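Local structure of hypothetical conserved protein (Geobacillus kaustophilus, 2YXY) at residues Leu83-Trp89 with Glu100-Ile104; Leu57-Phe62 with Ile104-Pro110; Leu19-Ile23 with Ala52-Met56. The protein is of unknown function but belongs to the DUF1811 family, joining a helical hairpin to a small antiparallel beta-sheet domain that is probably SH3-like. One frame throughout, in Å; residues are numbered along the deposited sequence.

Interaction 1: Leu83-Trp89 with Glu100-Ile104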
loop_
_atom_site.group_PDB
_atom_site.type_symbol
_atom_site.label_atom_id
_atom_site.label_comp_id
_atom_site.label_asym_id
_atom_site.label_seq_id
_atom_site.Cartn_x
_atom_site.Cartn_y
_atom_site.Cartn_z
ATOM N N LEU A 83 5.995 4.899 -12.311
ATOM C CA LEU A 83 5.434 5.492 -11.115
ATOM C C LEU A 83 4.527 6.689 -11.420
ATOM O O LEU A 83 4.754 7.445 -12.370
ATOM C CB LEU A 83 6.557 5.931 -10.187
ATOM C CG LEU A 83 7.441 4.867 -9.527
ATOM C CD1 LEU A 83 6.566 3.880 -8.775
ATOM C CD2 LEU A 83 8.289 4.159 -10.567
ATOM N N LYS A 84 3.498 6.858 -10.594
ATOM C CA LYS A 84 2.532 7.938 -10.744
ATOM C C LYS A 84 1.897 8.230 -9.389
ATOM O O LYS A 84 1.097 7.440 -8.895
ATOM C CB LYS A 84 1.446 7.527 -11.738
ATOM C CG LYS A 84 1.747 7.890 -13.172
ATOM C CD LYS A 84 1.498 9.368 -13.431
ATOM C CE LYS A 84 0.008 9.674 -13.540
ATOM N NZ LYS A 84 -0.758 9.209 -12.352
ATOM N N GLY A 85 2.248 9.362 -8.794
ATOM C CA GLY A 85 1.700 9.697 -7.491
ATOM C C GLY A 85 2.322 8.740 -6.495
ATOM O O GLY A 85 3.548 8.594 -6.475
ATOM N N VAL A 86 1.501 8.069 -5.686
ATOM C CA VAL A 86 2.040 7.125 -4.710
ATOM C C VAL A 86 1.850 5.698 -5.212
ATOM O O VAL A 86 1.876 4.734 -4.441
ATOM C CB VAL A 86 1.365 7.300 -3.328
ATOM C CG1 VAL A 86 1.591 8.697 -2.836
ATOM C CG2 VAL A 86 -0.114 7.010 -3.407
ATOM N N PHE A 87 1.669 5.582 -6.524
ATOM C CA PHE A 87 1.448 4.305 -7.189
ATOM C C PHE A 87 2.570 3.838 -8.128
ATOM O O PHE A 87 3.236 4.626 -8.816
ATOM C CB PHE A 87 0.150 4.350 -8.002
ATOM C CG PHE A 87 -1.094 4.393 -7.166
ATOM C CD1 PHE A 87 -1.611 3.227 -6.597
ATOM C CD2 PHE A 87 -1.741 5.596 -6.937
ATOM C CE1 PHE A 87 -2.765 3.268 -5.802
ATOM C CE2 PHE A 87 -2.893 5.653 -6.144
ATOM C CZ PHE A 87 -3.407 4.493 -5.576
ATOM N N ALA A 88 2.766 2.532 -8.144
ATOM C CA ALA A 88 3.751 1.926 -9.012
ATOM C C ALA A 88 2.911 1.066 -9.925
ATOM O O ALA A 88 2.160 0.223 -9.451
ATOM C CB ALA A 88 4.710 1.059 -8.205
ATOM N N TRP A 89 2.980 1.318 -11.224
ATOM C CA TRP A 89 2.243 0.501 -12.179
ATOM C C TRP A 89 3.251 -0.522 -12.688
ATOM O O TRP A 89 4.377 -0.171 -13.044
ATOM C CB TRP A 89 1.750 1.345 -13.338
ATOM C CG TRP A 89 0.795 2.389 -12.921
ATOM C CD1 TRP A 89 1.081 3.580 -12.309
ATOM C CD2 TRP A 89 -0.616 2.340 -13.072
ATOM N NE1 TRP A 89 -0.077 4.276 -12.076
ATOM C CE2 TRP A 89 -1.137 3.535 -12.537
ATOM C CE3 TRP A 89 -1.498 1.398 -13.610
ATOM C CZ2 TRP A 89 -2.496 3.818 -12.527
ATOM C CZ3 TRP A 89 -2.853 1.675 -13.599
ATOM C CH2 TRP A 89 -3.341 2.878 -13.060
ATOM N N GLU A 100 -0.963 -3.624 -13.224
ATOM C CA GLU A 100 -1.668 -3.367 -11.979
ATOM C C GLU A 100 -1.023 -2.195 -11.239
ATOM O O GLU A 100 0.192 -2.027 -11.290
ATOM C CB GLU A 100 -1.605 -4.648 -11.146
ATOM C CG GLU A 100 -1.930 -4.539 -9.690
ATOM C CD GLU A 100 -1.560 -5.806 -8.946
ATOM O OE1 GLU A 100 -1.844 -5.897 -7.733
ATOM O OE2 GLU A 100 -0.974 -6.713 -9.582
ATOM N N ALA A 101 -1.843 -1.388 -10.563
ATOM C CA ALA A 101 -1.348 -0.237 -9.802
ATOM C C ALA A 101 -1.222 -0.632 -8.332
ATOM O O ALA A 101 -2.193 -1.035 -7.696
ATOM C CB ALA A 101 -2.303 0.951 -9.948
ATOM N N LEU A 102 -0.024 -0.496 -7.788
ATOM C CA LEU A 102 0.225 -0.878 -6.409
ATOM C C LEU A 102 0.764 0.303 -5.624
ATOM O O LEU A 102 1.626 1.024 -6.121
ATOM C CB LEU A 102 1.243 -2.019 -6.385
ATOM C CG LEU A 102 1.036 -3.227 -5.469
ATOM C CD1 LEU A 102 -0.344 -3.844 -5.711
ATOM C CD2 LEU A 102 2.130 -4.255 -5.744
ATOM N N PRO A 103 0.257 0.526 -4.393
ATOM C CA PRO A 103 0.753 1.653 -3.579
ATOM C C PRO A 103 2.222 1.358 -3.297
ATOM O O PRO A 103 2.581 0.184 -3.062
ATOM C CB PRO A 103 -0.093 1.584 -2.289
ATOM C CG PRO A 103 -1.316 0.779 -2.668
ATOM C CD PRO A 103 -0.763 -0.259 -3.662
ATOM N N ILE A 104 3.066 2.391 -3.302
ATOM C CA ILE A 104 4.498 2.179 -3.068
ATOM C C ILE A 104 4.796 1.581 -1.691
ATOM O O ILE A 104 5.864 0.991 -1.466
ATOM C CB ILE A 104 5.322 3.499 -3.281
ATOM C CG1 ILE A 104 4.814 4.642 -2.376
ATOM C CG2 ILE A 104 5.200 3.928 -4.736
ATOM C CD1 ILE A 104 5.658 5.941 -2.524
#
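Strands 87-92 and 100-103 form an antiparallel beta hairpin; the axes of 87-89 and 100-103 approach to 4.4 Å. Backbone hydrogen bonds set the register: Ala88 N to Leu102 O and Leu102 N to Ala88 O, both 2.8 Å, make Ala88-Leu102 a hydrogen-bonded pair, and Ile104 N to Val86 O (2.9 Å) carries the ladder past the strand end. The flanking pairs Phe87-Pro103 and Trp89-Ala101 are non-hydrogen-bonded, with CA-H...O contacts such as Trp89 CA to Glu100 O at 3.4 Å. Among the side chains, Ala101 CB sits squarely over the Trp89 six-membered ring, 3.5 Å from its centroid, a CH-pi contact; Phe87 CD1 adds apolar packing against Ala101 CB at 4.1 Å. A type II' turn from Lys84 to Phe87, with Gly85 at positive phi, brings the chain from strand 76-84 into strand 87-92. Around the pair, Val86, Phe87 and Pro103 lean on Met51 of helix 39-54, Ala88 and Leu102 cover Phe78 of strand 76-84, and the Trp89 ring stacks on Tyr82.

Interaction 2: Leu57-Phe62 with Ile104-Pro110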
loop_
_atom_site.group_PDB
_atom_site.type_symbol
_atom_site.label_atom_id
_atom_site.label_comp_id
_atom_site.label_asym_id
_atom_site.label_seq_id
_atom_site.Cartn_x
_atom_site.Cartn_y
_atom_site.Cartn_z
ATOM N N LEU A 57 5.811 7.885 2.329
ATOM C CA LEU A 57 7.015 7.391 1.660
ATOM C C LEU A 57 7.419 8.296 0.500
ATOM O O LEU A 57 6.669 9.187 0.093
ATOM C CB LEU A 57 6.814 5.963 1.141
ATOM C CG LEU A 57 6.545 4.897 2.210
ATOM C CD1 LEU A 57 6.384 3.549 1.520
ATOM C CD2 LEU A 57 7.697 4.839 3.224
ATOM N N ASN A 58 8.601 8.037 -0.051
ATOM C CA ASN A 58 9.122 8.850 -1.145
ATOM C C ASN A 58 9.090 8.062 -2.444
ATOM O O ASN A 58 9.797 7.062 -2.607
ATOM C CB ASN A 58 10.551 9.296 -0.799
ATOM C CG ASN A 58 11.027 10.471 -1.636
ATOM O OD1 ASN A 58 12.106 11.018 -1.385
ATOM N ND2 ASN A 58 10.234 10.871 -2.628
ATOM N N PRO A 59 8.248 8.500 -3.390
ATOM C CA PRO A 59 8.082 7.863 -4.692
ATOM C C PRO A 59 9.415 7.773 -5.443
ATOM O O PRO A 59 9.613 6.876 -6.263
ATOM C CB PRO A 59 7.086 8.774 -5.388
ATOM C CG PRO A 59 6.280 9.334 -4.252
ATOM C CD PRO A 59 7.345 9.651 -3.250
ATOM N N ALA A 60 10.326 8.697 -5.145
ATOM C CA ALA A 60 11.637 8.735 -5.794
ATOM C C ALA A 60 12.490 7.510 -5.482
ATOM O O ALA A 60 13.341 7.140 -6.283
ATOM C CB ALA A 60 12.393 10.010 -5.393
ATOM N N ASP A 61 12.275 6.890 -4.321
ATOM C CA ASP A 61 13.031 5.704 -3.942
ATOM C C ASP A 61 12.725 4.522 -4.854
ATOM O O ASP A 61 13.402 3.491 -4.800
ATOM C CB ASP A 61 12.710 5.298 -2.504
ATOM C CG ASP A 61 13.029 6.381 -1.509
ATOM O OD1 ASP A 61 12.867 6.133 -0.293
ATOM O OD2 ASP A 61 13.439 7.478 -1.945
ATOM N N PHE A 62 11.698 4.661 -5.683
ATOM C CA PHE A 62 11.314 3.576 -6.575
ATOM C C PHE A 62 11.588 3.944 -8.022
ATOM O O PHE A 62 11.400 5.095 -8.418
ATOM C CB PHE A 62 9.844 3.210 -6.329
ATOM C CG PHE A 62 9.575 2.850 -4.898
ATOM C CD1 PHE A 62 9.264 3.837 -3.969
ATOM C CD2 PHE A 62 9.768 1.545 -4.450
ATOM C CE1 PHE A 62 9.151 3.535 -2.622
ATOM C CE2 PHE A 62 9.660 1.233 -3.112
ATOM C CZ PHE A 62 9.352 2.236 -2.189
ATOM N N ILE A 104 3.066 2.391 -3.302
ATOM C CA ILE A 104 4.498 2.179 -3.068
ATOM C C ILE A 104 4.796 1.581 -1.691
ATOM O O ILE A 104 5.864 0.991 -1.466
ATOM C CB ILE A 104 5.322 3.499 -3.281
ATOM C CG1 ILE A 104 4.814 4.642 -2.376
ATOM C CG2 ILE A 104 5.200 3.928 -4.736
ATOM C CD1 ILE A 104 5.658 5.941 -2.524
ATOM N N SER A 105 3.839 1.697 -0.774
ATOM C CA SER A 105 4.017 1.133 0.561
ATOM C C SER A 105 4.032 -0.412 0.522
ATOM O O SER A 105 4.391 -1.056 1.507
ATOM C CB SER A 105 2.885 1.615 1.478
ATOM O OG SER A 105 1.625 1.346 0.876
ATOM N N LEU A 106 3.626 -1.006 -0.602
ATOM C CA LEU A 106 3.630 -2.465 -0.711
ATOM C C LEU A 106 4.893 -3.035 -1.417
ATOM O O LEU A 106 4.933 -4.218 -1.732
ATOM C CB LEU A 106 2.340 -2.949 -1.416
ATOM C CG LEU A 106 1.017 -2.620 -0.663
ATOM C CD1 LEU A 106 -0.159 -3.298 -1.337
ATOM C CD2 LEU A 106 1.091 -3.100 0.797
ATOM N N LEU A 107 5.906 -2.192 -1.645
ATOM C CA LEU A 107 7.159 -2.599 -2.292
ATOM C C LEU A 107 8.302 -2.496 -1.281
ATOM O O LEU A 107 8.566 -1.422 -0.749
ATOM C CB LEU A 107 7.468 -1.691 -3.488
ATOM C CG LEU A 107 6.384 -1.556 -4.562
ATOM C CD1 LEU A 107 6.847 -0.554 -5.610
ATOM C CD2 LEU A 107 6.078 -2.914 -5.193
ATOM N N ARG A 108 8.972 -3.608 -0.998
ATOM C CA ARG A 108 10.045 -3.573 -0.023
ATOM C C ARG A 108 11.145 -2.630 -0.445
ATOM O O ARG A 108 11.802 -2.843 -1.469
ATOM C CB ARG A 108 10.582 -4.976 0.238
ATOM C CG ARG A 108 9.543 -5.813 0.949
ATOM C CD ARG A 108 10.074 -7.094 1.549
ATOM N NE ARG A 108 8.957 -7.860 2.093
ATOM C CZ ARG A 108 9.052 -9.076 2.618
ATOM N NH1 ARG A 108 10.229 -9.686 2.681
ATOM N NH2 ARG A 108 7.962 -9.682 3.073
ATOM N N LYS A 109 11.293 -1.568 0.349
ATOM C CA LYS A 109 12.269 -0.501 0.144
ATOM C C LYS A 109 13.604 -1.094 -0.297
ATOM O O LYS A 109 14.026 -2.129 0.221
ATOM C CB LYS A 109 12.435 0.297 1.451
ATOM C CG LYS A 109 13.253 1.579 1.355
ATOM C CD LYS A 109 12.482 2.738 0.717
ATOM C CE LYS A 109 11.320 3.224 1.592
ATOM N NZ LYS A 109 10.080 2.395 1.469
ATOM N N PRO A 110 14.280 -0.440 -1.260
ATOM C CA PRO A 110 15.574 -0.847 -1.825
ATOM C C PRO A 110 16.319 -1.974 -1.101
ATOM O O PRO A 110 17.277 -1.673 -0.356
ATOM C CB PRO A 110 16.339 0.465 -1.848
ATOM C CG PRO A 110 15.261 1.406 -2.364
ATOM C CD PRO A 110 13.979 0.957 -1.638
#
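Start with Phe62: its side chain, in the m rotamer with chi2 near 90°, stands its ring against the turn at 104-107. Ile104 CB lies over one face of that ring, 4.3 Å from the centroid, a CH-pi contact, while Phe62 CE2 reaches Leu107 CB at 3.7 Å. Ile104 is p at chi1 and t at chi2, which carries CD1 in among Leu57 and Pro59; CD1 is 3.8 Å from Leu57 CB and 3.9 Å from Pro59 CG. Leu57, m then t, extends CD1 to 3.5 Å from Ser105 CA. No hydrogen bond joins the two segments, and each holds its own 3-10 turn, with Asp61 N to Asn58 O at 3.0 Å and Leu107 N to Ile104 O at 3.2 Å. A 3-10 turn after the 100-103 strand, followed by a run whose Leu106 and Arg108 share backbone hydrogen bonds with Glu71 and Glu69, is consistent with the 3-10 turn and the closing run of an SH3-like fold. Arg108 points the other way, into salt bridges with Glu69 and Glu71, and Ser105 OG bonds to Ala50 O of helix 39-54. Near the C terminus the order fades. Lys109, poorly ordered, curls back through p rotamers at chi2 and chi3, so that its CD lies 3.6 Å from Asp61 OD1 and its NZ sits at the edge of the Phe62 ring, 3.7 Å from CZ. Pro110, also poorly ordered, brings CG to 3.7 Å from Asp61 O.

Interaction 3: Leu19-Ile23 with Ala52-Met56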
loop_
_atom_site.group_PDB
_atom_site.type_symbol
_atom_site.label_atom_id
_atom_site.label_comp_id
_atom_site.label_asym_id
_atom_site.label_seq_id
_atom_site.Cartn_x
_atom_site.Cartn_y
_atom_site.Cartn_z
ATOM N N LEU A 19 -1.815 11.493 9.053
ATOM C CA LEU A 19 -1.764 10.184 8.436
ATOM C C LEU A 19 -1.549 9.134 9.520
ATOM O O LEU A 19 -2.226 8.114 9.512
ATOM C CB LEU A 19 -0.646 10.115 7.391
ATOM C CG LEU A 19 -1.026 10.883 6.117
ATOM C CD1 LEU A 19 0.239 11.169 5.264
ATOM C CD2 LEU A 19 -2.069 10.054 5.318
ATOM N N GLN A 20 -0.643 9.405 10.467
ATOM C CA GLN A 20 -0.356 8.442 11.549
ATOM C C GLN A 20 -1.573 8.158 12.426
ATOM O O GLN A 20 -1.796 7.007 12.837
ATOM C CB GLN A 20 0.788 8.935 12.442
ATOM C CG GLN A 20 2.158 8.878 11.783
ATOM C CD GLN A 20 2.758 7.479 11.784
ATOM O OE1 GLN A 20 2.112 6.500 11.385
ATOM N NE2 GLN A 20 4.008 7.379 12.224
ATOM N N GLN A 21 -2.325 9.216 12.737
ATOM C CA GLN A 21 -3.540 9.099 13.534
ATOM C C GLN A 21 -4.592 8.300 12.743
ATOM O O GLN A 21 -5.316 7.488 13.309
ATOM C CB GLN A 21 -4.081 10.500 13.896
ATOM C CG GLN A 21 -3.054 11.290 14.718
ATOM C CD GLN A 21 -3.435 12.728 15.005
ATOM O OE1 GLN A 21 -3.757 13.500 14.095
ATOM N NE2 GLN A 21 -3.371 13.107 16.277
ATOM N N GLU A 22 -4.702 8.563 11.442
ATOM C CA GLU A 22 -5.652 7.816 10.639
ATOM C C GLU A 22 -5.226 6.322 10.682
ATOM O O GLU A 22 -6.036 5.434 10.914
ATOM C CB GLU A 22 -5.647 8.337 9.206
ATOM C CG GLU A 22 -6.429 7.460 8.226
ATOM C CD GLU A 22 -7.934 7.663 8.320
ATOM O OE1 GLU A 22 -8.668 7.102 7.462
ATOM O OE2 GLU A 22 -8.375 8.380 9.247
ATOM N N ILE A 23 -3.937 6.061 10.513
ATOM C CA ILE A 23 -3.470 4.681 10.523
ATOM C C ILE A 23 -3.754 3.983 11.850
ATOM O O ILE A 23 -4.132 2.804 11.861
ATOM C CB ILE A 23 -1.970 4.612 10.187
ATOM C CG1 ILE A 23 -1.788 4.924 8.695
ATOM C CG2 ILE A 23 -1.395 3.226 10.556
ATOM C CD1 ILE A 23 -0.379 5.380 8.312
ATOM N N ALA A 52 -2.615 5.082 3.273
ATOM C CA ALA A 52 -2.127 6.122 4.153
ATOM C C ALA A 52 -0.597 6.001 4.309
ATOM O O ALA A 52 0.102 7.013 4.344
ATOM C CB ALA A 52 -2.814 6.042 5.511
ATOM N N LYS A 53 -0.082 4.776 4.409
ATOM C CA LYS A 53 1.364 4.589 4.538
ATOM C C LYS A 53 2.128 5.113 3.315
ATOM O O LYS A 53 3.182 5.718 3.461
ATOM C CB LYS A 53 1.699 3.109 4.752
ATOM C CG LYS A 53 1.395 2.606 6.172
ATOM C CD LYS A 53 1.760 1.114 6.290
ATOM C CE LYS A 53 1.617 0.616 7.710
ATOM N NZ LYS A 53 1.633 -0.894 7.707
ATOM N N ALA A 54 1.563 4.912 2.128
ATOM C CA ALA A 54 2.184 5.344 0.894
ATOM C C ALA A 54 2.470 6.843 0.865
ATOM O O ALA A 54 3.455 7.279 0.263
ATOM C CB ALA A 54 1.299 4.977 -0.286
ATOM N N TYR A 55 1.587 7.620 1.485
ATOM C CA TYR A 55 1.756 9.057 1.537
ATOM C C TYR A 55 2.824 9.504 2.536
ATOM O O TYR A 55 3.043 10.697 2.690
ATOM C CB TYR A 55 0.418 9.737 1.855
ATOM C CG TYR A 55 -0.444 9.836 0.628
ATOM C CD1 TYR A 55 -1.498 8.934 0.406
ATOM C CD2 TYR A 55 -0.162 10.782 -0.355
ATOM C CE1 TYR A 55 -2.245 8.977 -0.778
ATOM C CE2 TYR A 55 -0.901 10.829 -1.540
ATOM C CZ TYR A 55 -1.938 9.919 -1.739
ATOM O OH TYR A 55 -2.641 9.950 -2.910
ATOM N N MET A 56 3.461 8.559 3.232
ATOM C CA MET A 56 4.549 8.889 4.164
ATOM C C MET A 56 5.866 8.376 3.564
ATOM O O MET A 56 6.907 8.421 4.210
ATOM C CB MET A 56 4.350 8.246 5.544
ATOM C CG MET A 56 3.075 8.685 6.263
ATOM S SD MET A 56 3.032 8.310 8.024
ATOM C CE MET A 56 3.276 6.586 8.031
#
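This is an apolar helix-to-helix contact at the open end of the helical hairpin, where an early turn of helix 16-36 meets the last turn of helix 39-54 and the residues just beyond it. Leu19 and Ile23, four residues apart and so on the same side of their helix, both direct their CB toward the partner. Ala52 is small enough to let the backbones come close, with Leu19 CA and Ala52 CA 5.9 Å apart, and Ile23 CG1 rests on Ala52 CB at 3.5 Å. Leu19 CD1 touches both Tyr55 CB (3.7 Å) and Met56 CG (3.9 Å). The pairing is that of an antiparallel helical hairpin, consistent with the coiled coil predicted for 9-36. Helix 39-54 ends within the contact: Met56 N bonds to Lys53 O at 2.9 Å, and the weak Tyr55 N to Ala52 O bond measures 3.3 Å. Met56, leaving the helix, still stretches across, its CE 3.9 Å from Ile23 CD1 and 3.6 Å from Gln20 OE1. Ile23 CD1 also touches the aliphatic part of Lys53, 3.9 Å from CG. The Tyr55 ring, by contrast, leads off toward Tyr11 and Ser12 of the N-terminal segment and Val86 of the sheet domain, while Glu22 OE1 is hydrogen-bonded to Tyr11 OH.

Overall arrangement
From the N terminus, the chain runs up helix 16-36 and back down helix 39-54, and interaction 3 closes that hairpin before either of the others opens. Directly after Met56 the segment 57-62 begins interaction 2, which closes only at 104-110 and so embraces all four strands of the sheet. Interaction 1 falls wholly within that span, pairing strand 87-92 with the final strand 100-103; the two share Ile104, and Ala88 CB meets Leu107 CD1 at 3.7 Å. The helical hairpin joins the sheet domain through the end of helix 39-54: Val86 CG1 packs on Tyr55 CE2 (3.5 Å) and Ser105 CB lies 3.6 Å from Ala54 N.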